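Local coordinates for protein tryptophan halogenase superfamily (Brevundimonas sp. BAL3, PDB 6FRL) that catalyses flavin-dependent halogenation, preferring bromination over chlorination, and probably acts on electron-rich aromatic compounds as its superfamily relatives do, at residues L91-P96 with L399-N404; G115-W120 with G435-Y440; L121-A126 with A474-S479; P349-S354 with R394-L399. All coordinates share one frame; numbering follows the deposited sequence.

Contact 1 of 4, residues L91-P96 with L399-N404; sequences LDWSGP and LHYKLN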
# COMPACT_ATOMS: atom_id res chain seq x y z
N LEU B 91 23.78 -2.18 19.90
CA LEU B 91 25.17 -2.31 20.35
C LEU B 91 25.54 -3.76 20.47
O LEU B 91 24.76 -4.56 21.02
CB LEU B 91 25.39 -1.60 21.70
CG LEU B 91 25.11 -0.09 21.65
CD1 LEU B 91 25.12 0.56 23.03
CD2 LEU B 91 26.09 0.59 20.72
N ASP B 92 26.70 -4.09 19.87
CA ASP B 92 27.34 -5.41 19.98
C ASP B 92 26.59 -6.58 19.31
O ASP B 92 26.83 -7.72 19.69
CB ASP B 92 27.68 -5.78 21.46
CG ASP B 92 28.51 -4.71 22.18
OD1 ASP B 92 29.27 -3.91 21.56
OD2 ASP B 92 28.40 -4.65 23.40
N TRP B 93 25.72 -6.33 18.32
CA TRP B 93 25.02 -7.44 17.60
C TRP B 93 25.91 -8.09 16.52
O TRP B 93 25.64 -9.21 16.08
CB TRP B 93 23.66 -7.00 17.00
CG TRP B 93 22.61 -6.75 18.04
CD1 TRP B 93 22.61 -5.75 18.99
CD2 TRP B 93 21.43 -7.54 18.29
NE1 TRP B 93 21.49 -5.87 19.80
CE2 TRP B 93 20.76 -6.96 19.40
CE3 TRP B 93 20.87 -8.68 17.70
CZ2 TRP B 93 19.58 -7.48 19.90
CZ3 TRP B 93 19.68 -9.18 18.20
CH2 TRP B 93 19.05 -8.59 19.28
N SER B 94 26.93 -7.35 16.10
CA SER B 94 27.87 -7.82 15.07
C SER B 94 29.26 -8.21 15.64
O SER B 94 30.15 -8.57 14.87
CB SER B 94 28.00 -6.76 13.96
OG SER B 94 26.88 -6.79 13.10
N GLY B 95 29.42 -8.19 16.96
CA GLY B 95 30.69 -8.35 17.65
C GLY B 95 31.01 -7.12 18.48
O GLY B 95 30.49 -6.03 18.19
N PRO B 96 31.85 -7.27 19.53
CA PRO B 96 32.34 -6.18 20.37
C PRO B 96 32.62 -4.85 19.67
O PRO B 96 33.40 -4.81 18.71
CB PRO B 96 33.63 -6.77 20.95
CG PRO B 96 33.28 -8.21 21.17
CD PRO B 96 32.21 -8.57 20.15
N LEU B 399 14.61 -11.15 11.74
CA LEU B 399 15.75 -10.69 10.94
C LEU B 399 16.93 -10.25 11.79
O LEU B 399 18.08 -10.53 11.41
CB LEU B 399 15.35 -9.54 9.99
CG LEU B 399 16.42 -9.10 8.98
CD1 LEU B 399 16.75 -10.22 8.01
CD2 LEU B 399 16.02 -7.86 8.23
N HIS B 400 16.66 -9.56 12.91
CA HIS B 400 17.71 -9.03 13.78
C HIS B 400 18.61 -10.18 14.32
O HIS B 400 19.86 -10.08 14.38
CB HIS B 400 17.11 -8.25 14.96
CG HIS B 400 16.42 -6.96 14.61
ND1 HIS B 400 15.22 -6.90 13.92
CD2 HIS B 400 16.70 -5.67 14.96
CE1 HIS B 400 14.82 -5.64 13.83
NE2 HIS B 400 15.70 -4.87 14.45
N TYR B 401 17.97 -11.28 14.70
CA TYR B 401 18.70 -12.45 15.18
C TYR B 401 19.39 -13.20 14.03
O TYR B 401 20.55 -13.59 14.14
CB TYR B 401 17.74 -13.43 15.90
CG TYR B 401 17.18 -12.95 17.21
CD1 TYR B 401 17.97 -12.93 18.37
CD2 TYR B 401 15.83 -12.55 17.33
CE1 TYR B 401 17.45 -12.49 19.59
CE2 TYR B 401 15.31 -12.13 18.55
CZ TYR B 401 16.12 -12.11 19.67
OH TYR B 401 15.63 -11.73 20.90
N LYS B 402 18.64 -13.40 12.94
CA LYS B 402 19.12 -14.12 11.76
C LYS B 402 20.43 -13.60 11.17
O LYS B 402 21.21 -14.40 10.67
CB LYS B 402 18.04 -14.12 10.70
CG LYS B 402 18.38 -14.91 9.42
CD LYS B 402 18.78 -16.34 9.73
CE LYS B 402 18.67 -17.26 8.53
NZ LYS B 402 19.24 -18.61 8.84
N LEU B 403 20.65 -12.28 11.24
CA LEU B 403 21.82 -11.63 10.62
C LEU B 403 22.97 -11.27 11.59
O LEU B 403 23.97 -10.61 11.20
CB LEU B 403 21.37 -10.35 9.91
CG LEU B 403 20.27 -10.48 8.85
CD1 LEU B 403 20.00 -9.12 8.24
CD2 LEU B 403 20.68 -11.47 7.77
N ASN B 404 22.86 -11.69 12.84
CA ASN B 404 23.89 -11.37 13.81
C ASN B 404 25.25 -11.96 13.36
O ASN B 404 25.28 -12.94 12.64
CB ASN B 404 23.47 -11.83 15.21
CG ASN B 404 23.94 -13.23 15.53
OD1 ASN B 404 25.09 -13.41 15.94
ND2 ASN B 404 23.05 -14.21 15.38

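Contact 2 of 4, residues G115-W120 with G435-Y440; sequences GFHHYW and GQFVRY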
# COMPACT_ATOMS: atom_id res chain seq x y z
N GLY B 115 16.40 4.53 -5.74
CA GLY B 115 16.60 4.67 -4.33
C GLY B 115 18.03 5.08 -4.02
O GLY B 115 18.99 4.55 -4.62
N PHE B 116 18.16 5.98 -3.06
CA PHE B 116 19.46 6.46 -2.65
C PHE B 116 20.50 5.35 -2.41
O PHE B 116 21.65 5.49 -2.83
CB PHE B 116 19.35 7.30 -1.39
CG PHE B 116 20.68 7.75 -0.86
CD1 PHE B 116 21.39 8.73 -1.52
CD2 PHE B 116 21.20 7.19 0.29
CE1 PHE B 116 22.61 9.13 -1.04
CE2 PHE B 116 22.42 7.60 0.78
CZ PHE B 116 23.14 8.56 0.10
N HIS B 117 20.11 4.29 -1.70
CA HIS B 117 21.05 3.25 -1.31
C HIS B 117 21.86 2.63 -2.48
O HIS B 117 23.01 2.22 -2.26
CB HIS B 117 20.36 2.17 -0.48
CG HIS B 117 19.34 1.36 -1.22
ND1 HIS B 117 18.03 1.77 -1.36
CD2 HIS B 117 19.42 0.14 -1.79
CE1 HIS B 117 17.35 0.83 -1.99
NE2 HIS B 117 18.17 -0.16 -2.29
N HIS B 118 21.30 2.63 -3.70
CA HIS B 118 22.01 2.15 -4.91
C HIS B 118 23.21 3.04 -5.27
O HIS B 118 24.30 2.54 -5.49
CB HIS B 118 21.07 2.05 -6.12
CG HIS B 118 19.96 1.05 -5.92
ND1 HIS B 118 20.21 -0.29 -5.69
CD2 HIS B 118 18.62 1.20 -5.89
CE1 HIS B 118 19.06 -0.92 -5.56
NE2 HIS B 118 18.08 -0.04 -5.66
N TYR B 119 23.01 4.35 -5.27
CA TYR B 119 24.10 5.28 -5.49
C TYR B 119 25.17 5.13 -4.37
O TYR B 119 26.38 5.07 -4.65
CB TYR B 119 23.58 6.71 -5.56
CG TYR B 119 22.63 6.98 -6.70
CD1 TYR B 119 23.10 7.33 -7.97
CD2 TYR B 119 21.25 6.91 -6.52
CE1 TYR B 119 22.21 7.58 -9.03
CE2 TYR B 119 20.34 7.16 -7.55
CZ TYR B 119 20.82 7.50 -8.80
OH TYR B 119 19.90 7.74 -9.81
N TRP B 120 24.72 5.02 -3.11
CA TRP B 120 25.63 4.78 -1.98
C TRP B 120 26.43 3.50 -2.17
O TRP B 120 27.63 3.46 -1.87
CB TRP B 120 24.86 4.72 -0.66
CG TRP B 120 25.75 4.51 0.53
CD1 TRP B 120 26.51 5.45 1.16
CD2 TRP B 120 25.99 3.28 1.20
NE1 TRP B 120 27.20 4.88 2.21
CE2 TRP B 120 26.90 3.55 2.26
CE3 TRP B 120 25.51 1.98 1.03
CZ2 TRP B 120 27.35 2.54 3.13
CZ3 TRP B 120 25.97 0.98 1.90
CH2 TRP B 120 26.88 1.27 2.94
N GLY B 435 18.90 -5.57 -4.30
CA GLY B 435 18.71 -4.34 -3.49
C GLY B 435 17.31 -3.74 -3.51
O GLY B 435 17.17 -2.52 -3.42
N GLN B 436 16.29 -4.59 -3.62
CA GLN B 436 14.89 -4.18 -3.62
C GLN B 436 14.10 -4.89 -2.52
O GLN B 436 14.53 -5.92 -1.96
CB GLN B 436 14.26 -4.45 -4.99
CG GLN B 436 14.64 -3.44 -6.06
CD GLN B 436 13.81 -2.18 -5.96
OE1 GLN B 436 13.34 -1.82 -4.88
NE2 GLN B 436 13.54 -1.53 -7.12
N PHE B 437 12.91 -4.34 -2.25
CA PHE B 437 12.13 -4.67 -1.07
C PHE B 437 10.88 -5.40 -1.47
O PHE B 437 10.13 -4.91 -2.31
CB PHE B 437 11.80 -3.39 -0.32
CG PHE B 437 13.02 -2.63 0.09
CD1 PHE B 437 13.76 -3.03 1.20
CD2 PHE B 437 13.49 -1.55 -0.68
CE1 PHE B 437 14.91 -2.36 1.55
CE2 PHE B 437 14.65 -0.89 -0.31
CZ PHE B 437 15.36 -1.28 0.80
N VAL B 438 10.67 -6.58 -0.90
CA VAL B 438 9.41 -7.29 -1.09
C VAL B 438 8.41 -6.60 -0.16
O VAL B 438 8.70 -6.35 1.03
CB VAL B 438 9.54 -8.80 -0.74
CG1 VAL B 438 8.18 -9.49 -0.79
CG2 VAL B 438 10.54 -9.47 -1.66
N ARG B 439 7.26 -6.26 -0.69
CA ARG B 439 6.26 -5.53 0.07
C ARG B 439 5.00 -6.39 0.20
O ARG B 439 4.37 -6.78 -0.79
CB ARG B 439 5.97 -4.19 -0.60
CG ARG B 439 7.11 -3.18 -0.39
CD ARG B 439 6.86 -1.80 -1.01
NE ARG B 439 8.11 -1.22 -1.53
CZ ARG B 439 8.39 0.08 -1.67
NH1 ARG B 439 7.50 1.02 -1.32
NH2 ARG B 439 9.58 0.45 -2.14
N TYR B 440 4.69 -6.72 1.44
CA TYR B 440 3.44 -7.39 1.76
C TYR B 440 2.46 -6.35 2.30
O TYR B 440 2.80 -5.18 2.51
CB TYR B 440 3.71 -8.50 2.77
CG TYR B 440 4.72 -9.56 2.32
CD1 TYR B 440 4.46 -10.43 1.25
CD2 TYR B 440 5.95 -9.71 2.98
CE1 TYR B 440 5.38 -11.40 0.85
CE2 TYR B 440 6.88 -10.70 2.60
CZ TYR B 440 6.58 -11.54 1.53
OH TYR B 440 7.50 -12.50 1.15

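Contact 3 of 4, residues L121-A126 with A474-S479; sequences LKQRRA and AYLARS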
# COMPACT_ATOMS: atom_id res chain seq x y z
N LEU B 121 25.79 2.44 -2.64
CA LEU B 121 26.52 1.20 -2.90
C LEU B 121 27.57 1.30 -4.02
O LEU B 121 28.68 0.78 -3.85
CB LEU B 121 25.57 0.03 -3.19
CG LEU B 121 24.86 -0.46 -1.93
CD1 LEU B 121 23.56 -1.19 -2.25
CD2 LEU B 121 25.81 -1.33 -1.12
N LYS B 122 27.24 1.96 -5.12
CA LYS B 122 28.21 2.23 -6.19
C LYS B 122 29.47 2.89 -5.63
O LYS B 122 30.59 2.43 -5.86
CB LYS B 122 27.63 3.14 -7.29
CG LYS B 122 28.70 3.62 -8.27
CD LYS B 122 28.07 4.34 -9.47
CE LYS B 122 29.09 4.72 -10.51
NZ LYS B 122 29.84 3.50 -10.92
N GLN B 123 29.28 3.96 -4.87
CA GLN B 123 30.41 4.70 -4.28
C GLN B 123 31.15 3.85 -3.27
O GLN B 123 32.38 3.88 -3.19
CB GLN B 123 29.94 6.02 -3.66
CG GLN B 123 31.04 7.07 -3.45
CD GLN B 123 31.69 7.57 -4.75
OE1 GLN B 123 31.07 7.62 -5.82
NE2 GLN B 123 32.95 7.92 -4.65
N ARG B 124 30.42 3.06 -2.50
CA ARG B 124 31.05 2.14 -1.57
C ARG B 124 31.92 1.13 -2.30
O ARG B 124 32.95 0.72 -1.77
CB ARG B 124 29.99 1.42 -0.72
CG ARG B 124 30.57 0.46 0.28
CD ARG B 124 29.48 -0.24 1.05
NE ARG B 124 30.06 -1.10 2.09
CZ ARG B 124 30.29 -2.41 1.98
NH1 ARG B 124 29.90 -3.11 0.91
NH2 ARG B 124 30.84 -3.04 3.01
N ARG B 125 31.50 0.72 -3.49
CA ARG B 125 32.24 -0.22 -4.33
C ARG B 125 33.58 0.42 -4.74
O ARG B 125 34.62 -0.23 -4.68
CB ARG B 125 31.39 -0.60 -5.56
CG ARG B 125 31.84 -1.79 -6.38
CD ARG B 125 31.17 -1.81 -7.75
NE ARG B 125 29.81 -2.37 -7.67
CZ ARG B 125 29.51 -3.67 -7.59
NH1 ARG B 125 30.47 -4.61 -7.55
NH2 ARG B 125 28.23 -4.05 -7.53
N ALA B 126 33.54 1.70 -5.09
CA ALA B 126 34.74 2.44 -5.51
C ALA B 126 35.65 2.96 -4.40
O ALA B 126 36.54 3.75 -4.70
CB ALA B 126 34.34 3.59 -6.43
N ALA B 474 33.56 10.78 -9.95
CA ALA B 474 33.96 12.06 -9.38
C ALA B 474 32.74 12.94 -9.08
O ALA B 474 32.68 13.53 -7.99
CB ALA B 474 34.93 12.79 -10.29
N TYR B 475 31.77 13.00 -10.00
CA TYR B 475 30.54 13.79 -9.75
C TYR B 475 29.70 13.25 -8.58
O TYR B 475 29.18 14.01 -7.79
CB TYR B 475 29.67 13.87 -11.00
CG TYR B 475 28.40 14.64 -10.74
CD1 TYR B 475 27.31 14.05 -10.10
CD2 TYR B 475 28.28 15.97 -11.13
CE1 TYR B 475 26.14 14.76 -9.85
CE2 TYR B 475 27.10 16.69 -10.89
CZ TYR B 475 26.05 16.08 -10.24
OH TYR B 475 24.90 16.79 -10.01
N LEU B 476 29.55 11.94 -8.54
CA LEU B 476 28.82 11.26 -7.47
C LEU B 476 29.47 11.55 -6.13
O LEU B 476 28.77 12.00 -5.20
CB LEU B 476 28.80 9.74 -7.75
CG LEU B 476 28.23 8.71 -6.76
CD1 LEU B 476 26.76 8.98 -6.46
CD2 LEU B 476 28.50 7.30 -7.28
N ALA B 477 30.79 11.33 -6.05
CA ALA B 477 31.57 11.49 -4.81
C ALA B 477 31.37 12.84 -4.12
O ALA B 477 31.38 12.90 -2.88
CB ALA B 477 33.05 11.28 -5.08
N ARG B 478 31.19 13.89 -4.92
CA ARG B 478 31.01 15.26 -4.42
C ARG B 478 29.57 15.59 -4.07
O ARG B 478 29.35 16.33 -3.14
CB ARG B 478 31.62 16.31 -5.39
CG ARG B 478 33.15 16.35 -5.29
CD ARG B 478 33.78 17.60 -5.89
NE ARG B 478 33.57 17.70 -7.35
CZ ARG B 478 34.31 17.10 -8.30
NH1 ARG B 478 35.32 16.28 -7.99
NH2 ARG B 478 34.00 17.29 -9.59
N SER B 479 28.60 15.06 -4.81
CA SER B 479 27.17 15.16 -4.40
C SER B 479 26.94 14.52 -3.02
O SER B 479 26.23 15.06 -2.17
CB SER B 479 26.21 14.53 -5.41
OG SER B 479 26.89 14.13 -6.58

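Contact 4 of 4, residues P349-S354 with R394-L399; sequences PLESTS and RDFIIL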
# COMPACT_ATOMS: atom_id res chain seq x y z
N PRO B 349 9.86 -6.62 23.03
CA PRO B 349 9.95 -5.17 22.70
C PRO B 349 11.25 -4.72 22.02
O PRO B 349 11.77 -3.61 22.30
CB PRO B 349 9.82 -4.49 24.08
CG PRO B 349 10.42 -5.48 25.02
CD PRO B 349 10.06 -6.85 24.48
N LEU B 350 11.73 -5.54 21.09
CA LEU B 350 13.02 -5.30 20.45
C LEU B 350 12.92 -4.06 19.57
O LEU B 350 13.90 -3.31 19.44
CB LEU B 350 13.45 -6.53 19.61
CG LEU B 350 14.80 -6.43 18.86
CD1 LEU B 350 15.95 -6.27 19.84
CD2 LEU B 350 15.03 -7.68 18.02
N GLU B 351 11.76 -3.88 18.96
CA GLU B 351 11.49 -2.76 18.11
C GLU B 351 10.27 -1.94 18.59
O GLU B 351 9.55 -1.33 17.79
CB GLU B 351 11.42 -3.23 16.64
CG GLU B 351 12.79 -3.55 16.03
CD GLU B 351 13.53 -2.35 15.44
OE1 GLU B 351 13.05 -1.22 15.50
OE2 GLU B 351 14.63 -2.56 14.88
N SER B 352 10.06 -1.92 19.91
CA SER B 352 9.12 -0.98 20.55
C SER B 352 7.70 -1.05 19.95
O SER B 352 7.16 -0.03 19.54
CB SER B 352 9.65 0.47 20.38
OG SER B 352 11.00 0.63 20.83
N THR B 353 7.11 -2.24 19.89
CA THR B 353 5.87 -2.41 19.10
C THR B 353 4.60 -2.67 19.89
O THR B 353 3.54 -2.74 19.30
CB THR B 353 6.01 -3.54 18.05
OG1 THR B 353 6.43 -4.74 18.70
CG2 THR B 353 7.01 -3.15 16.93
N SER B 354 4.70 -2.81 21.21
CA SER B 354 3.55 -3.17 22.06
C SER B 354 2.42 -2.14 22.00
O SER B 354 1.25 -2.48 21.71
CB SER B 354 4.01 -3.31 23.52
OG SER B 354 4.64 -4.55 23.69
N ARG B 394 6.64 -9.89 13.52
CA ARG B 394 7.46 -11.08 13.81
C ARG B 394 8.70 -11.22 12.89
O ARG B 394 9.84 -11.32 13.37
CB ARG B 394 6.60 -12.33 13.71
CG ARG B 394 7.29 -13.66 14.00
CD ARG B 394 6.50 -14.78 13.36
NE ARG B 394 6.39 -14.63 11.91
CZ ARG B 394 5.61 -15.38 11.13
NH1 ARG B 394 4.88 -16.35 11.67
NH2 ARG B 394 5.56 -15.16 9.81
N ASP B 395 8.47 -11.20 11.58
CA ASP B 395 9.53 -11.30 10.57
C ASP B 395 10.59 -10.21 10.71
O ASP B 395 11.77 -10.51 10.61
CB ASP B 395 8.95 -11.29 9.15
CG ASP B 395 8.18 -12.56 8.82
OD1 ASP B 395 8.05 -13.44 9.70
OD2 ASP B 395 7.70 -12.66 7.68
N PHE B 396 10.18 -8.97 10.92
CA PHE B 396 11.17 -7.92 11.18
C PHE B 396 12.01 -8.24 12.41
O PHE B 396 13.23 -8.08 12.37
CB PHE B 396 10.49 -6.54 11.31
CG PHE B 396 11.44 -5.37 11.34
CD1 PHE B 396 12.31 -5.15 10.28
CD2 PHE B 396 11.41 -4.46 12.39
CE1 PHE B 396 13.18 -4.04 10.29
CE2 PHE B 396 12.28 -3.36 12.41
CZ PHE B 396 13.17 -3.16 11.35
N ILE B 397 11.36 -8.70 13.50
CA ILE B 397 12.10 -9.07 14.73
C ILE B 397 13.08 -10.24 14.48
O ILE B 397 14.24 -10.17 14.83
CB ILE B 397 11.13 -9.38 15.92
CG1 ILE B 397 10.46 -8.06 16.36
CG2 ILE B 397 11.89 -10.00 17.09
CD1 ILE B 397 9.23 -8.22 17.21
N ILE B 398 12.59 -11.29 13.83
CA ILE B 398 13.42 -12.44 13.46
C ILE B 398 14.73 -12.03 12.74
O ILE B 398 15.83 -12.50 13.11
CB ILE B 398 12.61 -13.42 12.57
CG1 ILE B 398 11.58 -14.15 13.43
CG2 ILE B 398 13.54 -14.44 11.90
CD1 ILE B 398 10.54 -14.90 12.64
N LEU B 399 14.61 -11.15 11.74
CA LEU B 399 15.75 -10.69 10.94
C LEU B 399 16.93 -10.25 11.79
O LEU B 399 18.08 -10.53 11.41
CB LEU B 399 15.35 -9.54 9.99
CG LEU B 399 16.42 -9.10 8.98
CD1 LEU B 399 16.75 -10.22 8.01
CD2 LEU B 399 16.02 -7.86 8.23

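Contact 1 of 4, residues L91-P96 with L399-N404
The carbonyl oxygen of Y401, in the last turn of helix 376-402, is held twice by N404: ND2 of N404 lies 2.9 Å from Y401 O, in the carbonyl plane and nearly straight (170° at the hydrogen), while N404 N reaches the same Y401 O at 3.3 Å. The amide of N404 is fixed further by ND2 to W412 O and by OD1 receiving R406 N, so its rotation has little freedom. This anchored residue turns its CB against the loop 91-96, where W93 O sits 3.5 Å from N404 CB.

The other half of the contact belongs to the indole of W93. Its CG is anti to the carbonyl carbon (chi1 -71°), which brings the benzo ring, through CE3 and CZ3, to the helix end. CE3 of W93 comes 3.7 Å from H400 O, and CZ3 of W93 lies 4.1 Å from Y401 CD1. The six-membered ring of W93 and the Y401 ring meet obliquely, with planes 57° apart. OH of Y401 bonds E348.

No hydrogen bond joins the two segments; the backbone of W93 pairs with R405, just beyond N404. Across the contact itself there is no charged pair, so what holds loop and helix end together here is buried van der Waals packing, of the indole on H400 and Y401 and of N404 CB on W93 O.

Contact 2 of 4, residues G115-W120 with G435-Y440
One hydrogen bond spans the contact: H117 NE2 donates to G435 O at 2.8 Å, with 166° at the hydrogen. The oxygen lies close to the plane of the imidazole, at its edge, although the donor is somewhat tilted from the carbonyl plane. This requires the proton of H117 to be on NE2. CG of H117 sits between the backbone N and the carbonyl carbon (chi1 66°), and that setting throws the ring out from helix 116-125 to the loop.

H118 adds a van der Waals contact beside the bond. Its CE1 comes 3.3 Å from the same G435 O, without its nitrogen bonding there, and NE2 of H117 stands over the rim of one face of the H118 ring.

The aromatic part joins H117 to F437. CE1 of H117 is 3.6 Å from F437 CE2 and lies at the edge of the phenyl ring; the pair is oblique, with planes at 70°. W431 meets both rings. A leucine in place of H117 would probably leave G435 O without its donor and let the loop shift against the helix.

Across the subunit boundary, Q436 NE2 bonds A367 O of the second subunit. A side chain on G435 would run into H118 CE1. With its positive phi just past the C-terminus of helix 422-434, G435 is a C' glycine, and its carbonyl is taken by H117 of helix 116-125.

Contact 3 of 4, residues L121-A126 with A474-S479
Q123 and A477 bring their CA atoms to 6.9 Å, the closest pair of CA atoms between helix segments 121-125 and 474-479. Their axes pass 10.4 Å apart at a signed crossing angle of -113°, so this is a steeply crossed helix-helix packing, joining the end of helix 116-125 to the beginning of helix 473-492 at the periphery of the chain.

L476 reaches across from the second helix. Its CG is anti to the backbone N (chi1 175°), and CD2 meets the stem of K122, where K122 CD lies 3.7 Å from L476 CD2. The aliphatic chain of K122 crosses obliquely to the leucine, then bends at its last torsion to carry NZ into a salt bridge with D469.

Q123 and L476 run alongside in opposite directions. The glutamine chain, bent at chi2, lays its amide beside the second helix, but makes no hydrogen bond to it. OE1 of Q123 appears 3.0 Å from L476 CD2, a doubtful short approach at this resolution, and Q123 also touches a crystal neighbour. On the other end of the same amide, Q123 NE2 rests 3.4 Å from A477 CB.

Contact 4 of 4, residues P349-S354 with R394-L399
E351 presses the flank of its side chain against F396, where the contact is tightest: E351 CD stands 3.4 Å from F396 CE2, and E351 CG lies 3.7 Å from that same F396 CE2. The two side chains cross at about a right angle, with carboxylate and ring planes 49° apart. The glutamate chain is bent at chi2 (-86°), which turns the carboxylate so that CD and OE2 come against F396 CE2. Its oxygens are used beyond the segments: OE2 bonds H400 NE2 and OE1 bonds H102 ND1. F396 is hemmed in as well, stacked with F445 and meeting H400 and W450 edge to face.

The loop 349-354 carries the sequence PLEST of the flavin-dependent tryptophan halogenase family, in whose better-known members this loop borders the active site; the bond of S352 OG to K85 is consistent with the same placement here. An alanine in place of E351 would probably leave H400 and H102 without their carboxylate partner and open a gap beside F396 CE2.

The other half of the contact is looser, though equally buried. L350 and I397 slide past each other in opposite directions and touch by their methyls, L350 CD2 lying 4.0 Å from I397 CG2; the same L350 CD2 also nears I397 O. T353 stays farther from 394-399 and packs on F445. F90 and W93 cover L350 from elsewhere in the chain.

How the contacts relate
The eight segments come along the chain in the order 91-96, 115-120, 121-126, 349-354, 394-399, 399-404, 435-440 and 474-479. Contact 4 is nested inside the loops closed by the other three, which cross one another. Contacts 1 and 4 share L399 and helix 376-402, with centres about 14 Å apart; they join where H400 NE2 lies 2.6 Å from E351 OE2, a probable hydrogen bond. Contacts 2 and 3 share helix 116-125, their centres about 17 Å apart, and meet where Y119 packs on L476. Between the pairs there is no touch. Contact 4 lies near the chain's middle, contact 1 farther out at the C-terminal end of helix 376-402; the other pair ties loop 435-440 and helix 473-492 to helix 116-125.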